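Local coordinates for erythrocyte membrane protein 1 (Plasmodium falciparum, PDB 6S8T) that binds the human adhesion receptor ICAM-1 through this DBLbeta domain, one part of a much longer protein that mediates cytoadhesion of infected erythrocytes, at residues D233-D238 with R249-E254; C320-S325 with D334-S339; C430-Q435 with P459-N464. One frame throughout, in Å; residues are numbered along the deposited sequence.

Contact 1. Residues D233-D238 with R249-E254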
loop_
_atom_site.group_PDB
_atom_site.type_symbol
_atom_site.label_atom_id
_atom_site.label_comp_id
_atom_site.label_asym_id
_atom_site.label_seq_id
_atom_site.Cartn_x
_atom_site.Cartn_y
_atom_site.Cartn_z
ATOM N N ASP A 233 22.299 12.390 -24.923
ATOM C CA ASP A 233 21.605 11.361 -24.154
ATOM C C ASP A 233 21.573 11.803 -22.696
ATOM O O ASP A 233 22.618 11.878 -22.041
ATOM C CB ASP A 233 22.292 10.003 -24.308
ATOM C CG ASP A 233 21.484 8.862 -23.709
ATOM O OD1 ASP A 233 20.344 9.098 -23.256
ATOM O OD2 ASP A 233 21.996 7.722 -23.692
ATOM N N LYS A 234 20.374 12.100 -22.193
ATOM C CA LYS A 234 20.193 12.529 -20.812
ATOM C C LYS A 234 20.206 11.373 -19.819
ATOM O O LYS A 234 20.066 11.615 -18.615
ATOM C CB LYS A 234 18.877 13.300 -20.672
ATOM C CG LYS A 234 18.753 14.525 -21.566
ATOM C CD LYS A 234 19.564 15.694 -21.033
ATOM C CE LYS A 234 19.293 16.959 -21.835
ATOM N NZ LYS A 234 17.840 17.300 -21.859
ATOM N N TYR A 235 20.369 10.135 -20.283
ATOM C CA TYR A 235 20.281 8.952 -19.432
ATOM C C TYR A 235 21.435 7.995 -19.700
ATOM O O TYR A 235 21.263 6.773 -19.700
ATOM C CB TYR A 235 18.942 8.244 -19.628
ATOM C CG TYR A 235 17.742 9.123 -19.351
ATOM C CD1 TYR A 235 17.185 9.192 -18.079
ATOM C CD2 TYR A 235 17.165 9.883 -20.363
ATOM C CE1 TYR A 235 16.089 9.996 -17.821
ATOM C CE2 TYR A 235 16.070 10.689 -20.115
ATOM C CZ TYR A 235 15.538 10.742 -18.844
ATOM O OH TYR A 235 14.449 11.543 -18.596
ATOM N N LYS A 236 22.633 8.536 -19.922
ATOM C CA LYS A 236 23.798 7.700 -20.186
ATOM C C LYS A 236 24.095 6.797 -18.994
ATOM O O LYS A 236 24.158 7.255 -17.849
ATOM C CB LYS A 236 25.014 8.570 -20.503
ATOM C CG LYS A 236 24.877 9.392 -21.774
ATOM C CD LYS A 236 26.132 10.208 -22.052
ATOM C CE LYS A 236 25.982 11.031 -23.322
ATOM N NZ LYS A 236 27.217 11.794 -23.653
ATOM N N GLY A 237 24.275 5.506 -19.269
ATOM C CA GLY A 237 24.556 4.549 -18.218
ATOM C C GLY A 237 23.380 4.200 -17.336
ATOM O O GLY A 237 23.576 3.633 -16.257
ATOM N N ASP A 238 22.155 4.513 -17.764
ATOM C CA ASP A 238 20.986 4.252 -16.930
ATOM C C ASP A 238 20.683 2.764 -16.806
ATOM O O ASP A 238 20.007 2.360 -15.854
ATOM C CB ASP A 238 19.767 4.992 -17.487
ATOM C CG ASP A 238 18.706 5.260 -16.432
ATOM O OD1 ASP A 238 19.003 5.115 -15.226
ATOM O OD2 ASP A 238 17.568 5.615 -16.810
ATOM N N ARG A 249 12.639 5.638 -15.719
ATOM C CA ARG A 249 11.331 5.201 -15.246
ATOM C C ARG A 249 10.746 6.158 -14.213
ATOM O O ARG A 249 9.522 6.326 -14.155
ATOM C CB ARG A 249 11.436 3.786 -14.679
ATOM C CG ARG A 249 11.851 2.756 -15.720
ATOM C CD ARG A 249 12.378 1.481 -15.086
ATOM N NE ARG A 249 11.325 0.689 -14.462
ATOM C CZ ARG A 249 11.502 -0.545 -13.997
ATOM N NH1 ARG A 249 12.693 -1.119 -14.089
ATOM N NH2 ARG A 249 10.489 -1.203 -13.442
ATOM N N GLU A 250 11.597 6.793 -13.396
ATOM C CA GLU A 250 11.120 7.835 -12.491
ATOM C C GLU A 250 10.566 9.024 -13.267
ATOM O O GLU A 250 9.523 9.581 -12.903
ATOM C CB GLU A 250 12.250 8.292 -11.560
ATOM C CG GLU A 250 12.605 7.311 -10.445
ATOM C CD GLU A 250 13.877 7.689 -9.691
ATOM O OE1 GLU A 250 14.591 8.621 -10.127
ATOM O OE2 GLU A 250 14.166 7.047 -8.658
ATOM N N ASP A 251 11.253 9.424 -14.342
ATOM C CA ASP A 251 10.815 10.581 -15.118
ATOM C C ASP A 251 9.528 10.284 -15.886
ATOM O O ASP A 251 8.638 11.139 -15.964
ATOM C CB ASP A 251 11.926 11.019 -16.071
ATOM C CG ASP A 251 13.155 11.555 -15.339
ATOM O OD1 ASP A 251 13.127 11.651 -14.095
ATOM O OD2 ASP A 251 14.152 11.879 -16.016
ATOM N N TRP A 252 9.415 9.083 -16.464
ATOM C CA TRP A 252 8.178 8.714 -17.151
ATOM C C TRP A 252 6.991 8.755 -16.197
ATOM O O TRP A 252 5.899 9.196 -16.574
ATOM C CB TRP A 252 8.306 7.325 -17.781
ATOM C CG TRP A 252 7.121 6.939 -18.637
ATOM C CD1 TRP A 252 6.989 7.117 -19.984
ATOM C CD2 TRP A 252 5.904 6.318 -18.196
ATOM N NE1 TRP A 252 5.771 6.641 -20.410
ATOM C CE2 TRP A 252 5.086 6.146 -19.331
ATOM C CE3 TRP A 252 5.428 5.890 -16.952
ATOM C CZ2 TRP A 252 3.819 5.566 -19.259
ATOM C CZ3 TRP A 252 4.169 5.312 -16.884
ATOM C CH2 TRP A 252 3.380 5.158 -18.029
ATOM N N TRP A 253 7.183 8.306 -14.955
ATOM C CA TRP A 253 6.100 8.376 -13.983
ATOM C C TRP A 253 5.726 9.823 -13.677
ATOM O O TRP A 253 4.537 10.159 -13.622
ATOM C CB TRP A 253 6.484 7.626 -12.705
ATOM C CG TRP A 253 5.397 7.634 -11.673
ATOM C CD1 TRP A 253 5.387 8.328 -10.494
ATOM C CD2 TRP A 253 4.144 6.936 -11.737
ATOM N NE1 TRP A 253 4.212 8.096 -9.819
ATOM C CE2 TRP A 253 3.433 7.247 -10.561
ATOM C CE3 TRP A 253 3.560 6.075 -12.672
ATOM C CZ2 TRP A 253 2.167 6.727 -10.295
ATOM C CZ3 TRP A 253 2.299 5.561 -12.407
ATOM C CH2 TRP A 253 1.619 5.887 -11.227
ATOM N N GLU A 254 6.726 10.697 -13.498
ATOM C CA GLU A 254 6.445 12.105 -13.222
ATOM C C GLU A 254 5.660 12.752 -14.355
ATOM O O GLU A 254 4.803 13.612 -14.118
ATOM C CB GLU A 254 7.747 12.872 -12.991
ATOM C CG GLU A 254 8.395 12.596 -11.654
ATOM C CD GLU A 254 7.480 12.937 -10.500
ATOM O OE1 GLU A 254 6.946 14.071 -10.477
ATOM O OE2 GLU A 254 7.280 12.063 -9.627
#

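Contact 2. Residues C320-S325 with D334-S339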
loop_
_atom_site.group_PDB
_atom_site.type_symbol
_atom_site.label_atom_id
_atom_site.label_comp_id
_atom_site.label_asym_id
_atom_site.label_seq_id
_atom_site.Cartn_x
_atom_site.Cartn_y
_atom_site.Cartn_z
ATOM N N CYS A 320 -19.627 -13.205 26.391
ATOM C CA CYS A 320 -19.299 -13.014 27.798
ATOM C C CYS A 320 -20.176 -11.960 28.464
ATOM O O CYS A 320 -19.840 -11.479 29.551
ATOM C CB CYS A 320 -17.824 -12.643 27.953
ATOM S SG CYS A 320 -16.665 -13.948 27.480
ATOM N N SER A 321 -21.294 -11.590 27.834
ATOM C CA SER A 321 -22.169 -10.573 28.411
ATOM C C SER A 321 -22.780 -11.036 29.726
ATOM O O SER A 321 -22.977 -10.224 30.638
ATOM C CB SER A 321 -23.271 -10.201 27.418
ATOM O OG SER A 321 -24.082 -11.323 27.109
ATOM N N GLN A 322 -23.080 -12.328 29.845
ATOM C CA GLN A 322 -23.738 -12.833 31.043
ATOM C C GLN A 322 -22.775 -12.968 32.217
ATOM O O GLN A 322 -23.197 -12.847 33.375
ATOM C CB GLN A 322 -24.400 -14.179 30.745
ATOM C CG GLN A 322 -25.372 -14.146 29.570
ATOM C CD GLN A 322 -26.624 -13.338 29.862
ATOM O OE1 GLN A 322 -27.082 -13.269 31.003
ATOM N NE2 GLN A 322 -27.182 -12.719 28.828
ATOM N N CYS A 323 -21.492 -13.205 31.949
ATOM C CA CYS A 323 -20.491 -13.384 32.992
ATOM C C CYS A 323 -19.850 -12.068 33.431
ATOM O O CYS A 323 -18.756 -12.085 34.007
ATOM C CB CYS A 323 -19.407 -14.359 32.523
ATOM S SG CYS A 323 -20.030 -15.868 31.741
ATOM N N MET A 324 -20.505 -10.934 33.178
ATOM C CA MET A 324 -19.942 -9.632 33.522
ATOM C C MET A 324 -20.407 -9.131 34.883
ATOM O O MET A 324 -19.628 -8.506 35.610
ATOM C CB MET A 324 -20.301 -8.600 32.451
ATOM C CG MET A 324 -19.552 -8.786 31.150
ATOM S SD MET A 324 -17.772 -8.632 31.377
ATOM C CE MET A 324 -17.627 -6.875 31.681
ATOM N N SER A 325 -21.660 -9.389 35.239
ATOM C CA SER A 325 -22.220 -8.888 36.482
ATOM C C SER A 325 -22.085 -9.925 37.589
ATOM O O SER A 325 -22.086 -11.134 37.341
ATOM C CB SER A 325 -23.690 -8.515 36.298
ATOM O OG SER A 325 -24.252 -8.052 37.513
ATOM N N ASP A 334 -21.853 -24.094 33.470
ATOM C CA ASP A 334 -22.972 -24.108 32.534
ATOM C C ASP A 334 -22.492 -23.736 31.130
ATOM O O ASP A 334 -21.292 -23.672 30.848
ATOM C CB ASP A 334 -24.082 -23.179 33.020
ATOM C CG ASP A 334 -24.866 -23.765 34.179
ATOM O OD1 ASP A 334 -24.769 -24.990 34.405
ATOM O OD2 ASP A 334 -25.587 -23.004 34.856
ATOM N N VAL A 335 -23.440 -23.478 30.227
ATOM C CA VAL A 335 -23.094 -23.269 28.823
ATOM C C VAL A 335 -22.685 -21.823 28.552
ATOM O O VAL A 335 -21.891 -21.562 27.640
ATOM C CB VAL A 335 -24.264 -23.707 27.921
ATOM C CG1 VAL A 335 -25.491 -22.834 28.156
ATOM C CG2 VAL A 335 -23.854 -23.692 26.451
ATOM N N ASN A 336 -23.200 -20.864 29.328
ATOM C CA ASN A 336 -22.831 -19.468 29.110
ATOM C C ASN A 336 -21.384 -19.209 29.508
ATOM O O ASN A 336 -20.677 -18.447 28.837
ATOM C CB ASN A 336 -23.775 -18.544 29.879
ATOM C CG ASN A 336 -25.183 -18.548 29.316
ATOM O OD1 ASN A 336 -25.558 -19.441 28.556
ATOM N ND2 ASN A 336 -25.971 -17.546 29.687
ATOM N N CYS A 337 -20.925 -19.830 30.598
ATOM C CA CYS A 337 -19.520 -19.708 30.973
ATOM C C CYS A 337 -18.623 -20.446 29.988
ATOM O O CYS A 337 -17.535 -19.966 29.649
ATOM C CB CYS A 337 -19.310 -20.232 32.396
ATOM S SG CYS A 337 -17.579 -20.482 32.871
ATOM N N THR A 338 -19.069 -21.609 29.508
ATOM C CA THR A 338 -18.272 -22.372 28.553
ATOM C C THR A 338 -18.106 -21.614 27.243
ATOM O O THR A 338 -17.001 -21.544 26.692
ATOM C CB THR A 338 -18.917 -23.737 28.308
ATOM O OG1 THR A 338 -18.994 -24.458 29.543
ATOM C CG2 THR A 338 -18.103 -24.544 27.310
ATOM N N SER A 339 -19.193 -21.033 26.727
ATOM C CA SER A 339 -19.091 -20.267 25.489
ATOM C C SER A 339 -18.273 -18.996 25.681
ATOM O O SER A 339 -17.667 -18.500 24.724
ATOM C CB SER A 339 -20.484 -19.925 24.958
ATOM O OG SER A 339 -21.183 -19.087 25.860
#

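Contact 3. Residues C430-Q435 with P459-N464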
loop_
_atom_site.group_PDB
_atom_site.type_symbol
_atom_site.label_atom_id
_atom_site.label_comp_id
_atom_site.label_asym_id
_atom_site.label_seq_id
_atom_site.Cartn_x
_atom_site.Cartn_y
_atom_site.Cartn_z
ATOM N N CYS A 430 -10.156 0.352 16.226
ATOM C CA CYS A 430 -9.742 -0.402 17.402
ATOM C C CYS A 430 -10.596 0.003 18.598
ATOM O O CYS A 430 -10.771 1.193 18.875
ATOM C CB CYS A 430 -8.258 -0.158 17.695
ATOM S SG CYS A 430 -7.104 -1.374 16.983
ATOM N N THR A 431 -11.146 -0.986 19.300
ATOM C CA THR A 431 -12.049 -0.744 20.420
ATOM C C THR A 431 -11.368 -1.152 21.722
ATOM O O THR A 431 -10.918 -2.296 21.860
ATOM C CB THR A 431 -13.374 -1.491 20.234
ATOM O OG1 THR A 431 -14.099 -1.514 21.470
ATOM C CG2 THR A 431 -13.139 -2.914 19.752
ATOM N N GLU A 432 -11.274 -0.201 22.657
ATOM C CA GLU A 432 -10.719 -0.397 23.996
ATOM C C GLU A 432 -9.216 -0.670 23.988
ATOM O O GLU A 432 -8.509 -0.268 24.918
ATOM C CB GLU A 432 -11.456 -1.526 24.726
ATOM C CG GLU A 432 -12.924 -1.230 25.002
ATOM C CD GLU A 432 -13.120 -0.057 25.946
ATOM O OE1 GLU A 432 -12.237 0.180 26.798
ATOM O OE2 GLU A 432 -14.158 0.631 25.833
ATOM N N GLN A 433 -8.717 -1.349 22.962
ATOM C CA GLN A 433 -7.294 -1.656 22.825
ATOM C C GLN A 433 -6.773 -0.850 21.636
ATOM O O GLN A 433 -6.750 -1.332 20.503
ATOM C CB GLN A 433 -7.073 -3.156 22.641
ATOM C CG GLN A 433 -7.904 -4.028 23.573
ATOM C CD GLN A 433 -7.616 -3.773 25.041
ATOM O OE1 GLN A 433 -8.523 -3.790 25.875
ATOM N NE2 GLN A 433 -6.348 -3.543 25.366
ATOM N N THR A 434 -6.349 0.387 21.908
ATOM C CA THR A 434 -6.024 1.344 20.861
ATOM C C THR A 434 -4.573 1.809 20.856
ATOM O O THR A 434 -4.136 2.380 19.851
ATOM C CB THR A 434 -6.929 2.582 20.973
ATOM O OG1 THR A 434 -6.684 3.241 22.221
ATOM C CG2 THR A 434 -8.395 2.174 20.909
ATOM N N GLN A 435 -3.822 1.587 21.932
ATOM C CA GLN A 435 -2.454 2.078 22.041
ATOM C C GLN A 435 -1.486 1.033 21.496
ATOM O O GLN A 435 -1.407 -0.082 22.022
ATOM C CB GLN A 435 -2.128 2.417 23.495
ATOM C CG GLN A 435 -0.741 2.993 23.705
ATOM C CD GLN A 435 -0.504 3.420 25.138
ATOM O OE1 GLN A 435 -1.365 4.034 25.764
ATOM N NE2 GLN A 435 0.668 3.091 25.667
ATOM N N PRO A 459 -7.624 -9.113 28.389
ATOM C CA PRO A 459 -8.335 -7.838 28.244
ATOM C C PRO A 459 -8.727 -7.284 29.601
ATOM O O PRO A 459 -9.359 -7.984 30.407
ATOM C CB PRO A 459 -9.573 -8.212 27.413
ATOM C CG PRO A 459 -9.225 -9.516 26.766
ATOM C CD PRO A 459 -8.350 -10.222 27.752
ATOM N N PRO A 460 -8.362 -6.034 29.894
ATOM C CA PRO A 460 -8.652 -5.480 31.228
ATOM C C PRO A 460 -10.132 -5.456 31.568
ATOM O O PRO A 460 -10.491 -5.580 32.746
ATOM C CB PRO A 460 -8.066 -4.062 31.151
ATOM C CG PRO A 460 -7.045 -4.130 30.059
ATOM C CD PRO A 460 -7.603 -5.093 29.055
ATOM N N LYS A 461 -11.004 -5.307 30.570
ATOM C CA LYS A 461 -12.439 -5.286 30.820
ATOM C C LYS A 461 -13.033 -6.683 30.951
ATOM O O LYS A 461 -14.126 -6.827 31.509
ATOM C CB LYS A 461 -13.156 -4.529 29.699
ATOM C CG LYS A 461 -12.589 -3.146 29.403
ATOM C CD LYS A 461 -13.056 -2.107 30.413
ATOM C CE LYS A 461 -12.589 -0.711 30.018
ATOM N NZ LYS A 461 -13.164 0.351 30.890
ATOM N N TYR A 462 -12.339 -7.714 30.456
ATOM C CA TYR A 462 -12.863 -9.075 30.466
ATOM C C TYR A 462 -11.913 -10.059 31.140
ATOM O O TYR A 462 -12.024 -11.269 30.916
ATOM C CB TYR A 462 -13.179 -9.542 29.042
ATOM C CG TYR A 462 -14.348 -8.813 28.423
ATOM C CD1 TYR A 462 -15.646 -9.281 28.586
ATOM C CD2 TYR A 462 -14.158 -7.651 27.687
ATOM C CE1 TYR A 462 -16.719 -8.617 28.029
ATOM C CE2 TYR A 462 -15.225 -6.979 27.126
ATOM C CZ TYR A 462 -16.503 -7.466 27.300
ATOM O OH TYR A 462 -17.569 -6.801 26.745
ATOM N N ALA A 463 -10.984 -9.567 31.965
ATOM C CA ALA A 463 -10.069 -10.467 32.660
ATOM C C ALA A 463 -10.818 -11.382 33.619
ATOM O O ALA A 463 -10.530 -12.582 33.697
ATOM C CB ALA A 463 -9.005 -9.661 33.402
ATOM N N ASN A 464 -11.790 -10.836 34.353
ATOM C CA ASN A 464 -12.596 -11.639 35.262
ATOM C C ASN A 464 -13.703 -12.404 34.548
ATOM O O ASN A 464 -14.184 -13.410 35.082
ATOM C CB ASN A 464 -13.209 -10.753 36.350
ATOM C CG ASN A 464 -12.168 -10.180 37.292
ATOM O OD1 ASN A 464 -11.149 -10.812 37.566
ATOM N ND2 ASN A 464 -12.424 -8.978 37.796
#

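Contact 1. Residues D233-D238 with R249-E254
Y235 and D251 each set CG beside the backbone N and anti to the carbonyl carbon (chi1 -58° and -66°), and the two side chains then reach for one another from opposite directions. They meet through a single hydrogen bond: Y235 OH donates to D251 OD2 at 2.6 Å. The oxygen offers its anti lone pair, the one turned away from OD1, and lies at the edge of the tyrosine ring in the ring plane, 3.2 Å from Y235 CE1. The carboxylate is turned 62° from the ring that it meets at this edge. Both ends of the bond have further partners. The Y235 hydroxyl also takes a hydrogen bond from the backbone N of G35, while D251 OD1 pairs with R34 in a salt bridge; the arginine would be expected to keep this buried carboxylate ionised. The loop around the tyrosine is shaped by its own bonds. Y235 N donates to D233 OD1 (3.1 Å) from above the carboxylate plane, an Asx turn, though D233 is poorly ordered. A type II beta turn follows, closed by D238 N on Y235 O at 3.1 Å, with G237 taking its positive phi. D238 OD2 then ties the loop to L248 N, early in helix 246-268. The buried hydrogen bond joins the loop after helix 202-221 to helix 246-268 inside the Duffy binding domain. Around it, D251 and E254 lie against helix 16-32, R249 packs on L211 and F215 of helix 202-221, and W252 faces helix 137-163.

Contact 2. Residues C320-S325 with D334-S339
Q322 and C323 press against N336 and C337 where a disulfide-rich connection joins two long helices, 293-319 and 335-372. The first pair of residues belongs to a type I beta turn from S321 to M324, the second to the opening turn of the later helix. D334 occupies the N-cap position, yet its side chain makes no capping bond. N336 sends its amide toward the turn, and ND2 rests 3.5 Å from Q322 CG, against the aliphatic part of that side chain. A chi1 of -55° holds this CG beside the backbone N of Q322, where the asparagine meets it. The two amide planes are 62° apart, and no hydrogen bond forms between them. N336 O also lies 3.9 Å from C323 SG. Next, C337 brings its CA to 3.9 Å from C323 SG; the CB bond of C337 heads away, CB staying 4.5 Å from C323 SG, and its sulfur is bonded to C468. The touching sulfur of C323 is itself bonded to C330, a bridge separate from C337-C468. Residues 337-364 of this helix are predicted to be coiled coil. T338 turns back along the helix, and its OG1 donates to D334 O at 2.8 Å. S339 N continues the helical pattern, 2.9 Å from V335 O.

Contact 3. Residues C430-Q435 with P459-N464
E432 and K461 supply the electrostatic part of this contact. Their side chains cross at about a right angle, and the carboxylate meets the lysine through its last methylene: E432 OE1 is 3.4 Å from K461 CE but 4.2 Å from K461 NZ, too far for a salt bridge. The attraction is therefore probably a loose, long-range one, aided by the polarised C-H groups next to the ammonium. Both residues are exposed, so solvent should weaken it further. With bends at chi2 in each chain, -64° in E432 and -79° in K461, E432 OE1 comes alongside K461 CE, and NZ lies beyond.

Van der Waals contact comes from the neighbouring pair. The carboxamide of Q433 approaches the P460 ring, with Q433 OE1 3.6 Å from P460 CD. The rotation of this amide is set largely elsewhere: Q433 NE2 donates to the carbonyl oxygens of Y453 and D451, which leaves the OE1 side turned to the proline. No hydrogen bond spans the two segments.

Backbone bonds shape each side separately. In 459-464, Y462 N reaches back to P459 O at 3.0 Å, closing a type I beta turn with P460 and K461 at its corners. In 430-435, E432 adopts a positive phi, and Q433 N makes a weak bond to T431 O.

The contact thus joins two loops from the irregular chain that follows helix 417-424. Both lie along helix 293-319: C430 is linked to C306 by a disulfide, T431 N bonds to Q309, the side chains of T431 and E432 touch Y313, and Y462 packs on M317.

Contacts 2 and 3 are neighbours, whereas contact 1 lies on the opposite side of the chain's centre. The centres of contacts 1 and 2 are about 65 Å apart, and those of contacts 1 and 3 about 52 Å, with nearest atoms about 47 and 30 Å away respectively, so neither touches contact 1. Contacts 2 and 3, their centres about 17 Å apart, pack directly: M324 SD lies 3.5 Å from Y462 CE1, M324 CE lies 3.5 Å from K461 O, and C320 CB approaches Y462 CD1 at 4.1 Å. The tyrosine thereby joins the loop of contact 3 to the helix connection of contact 2. Along the chain all three follow in series.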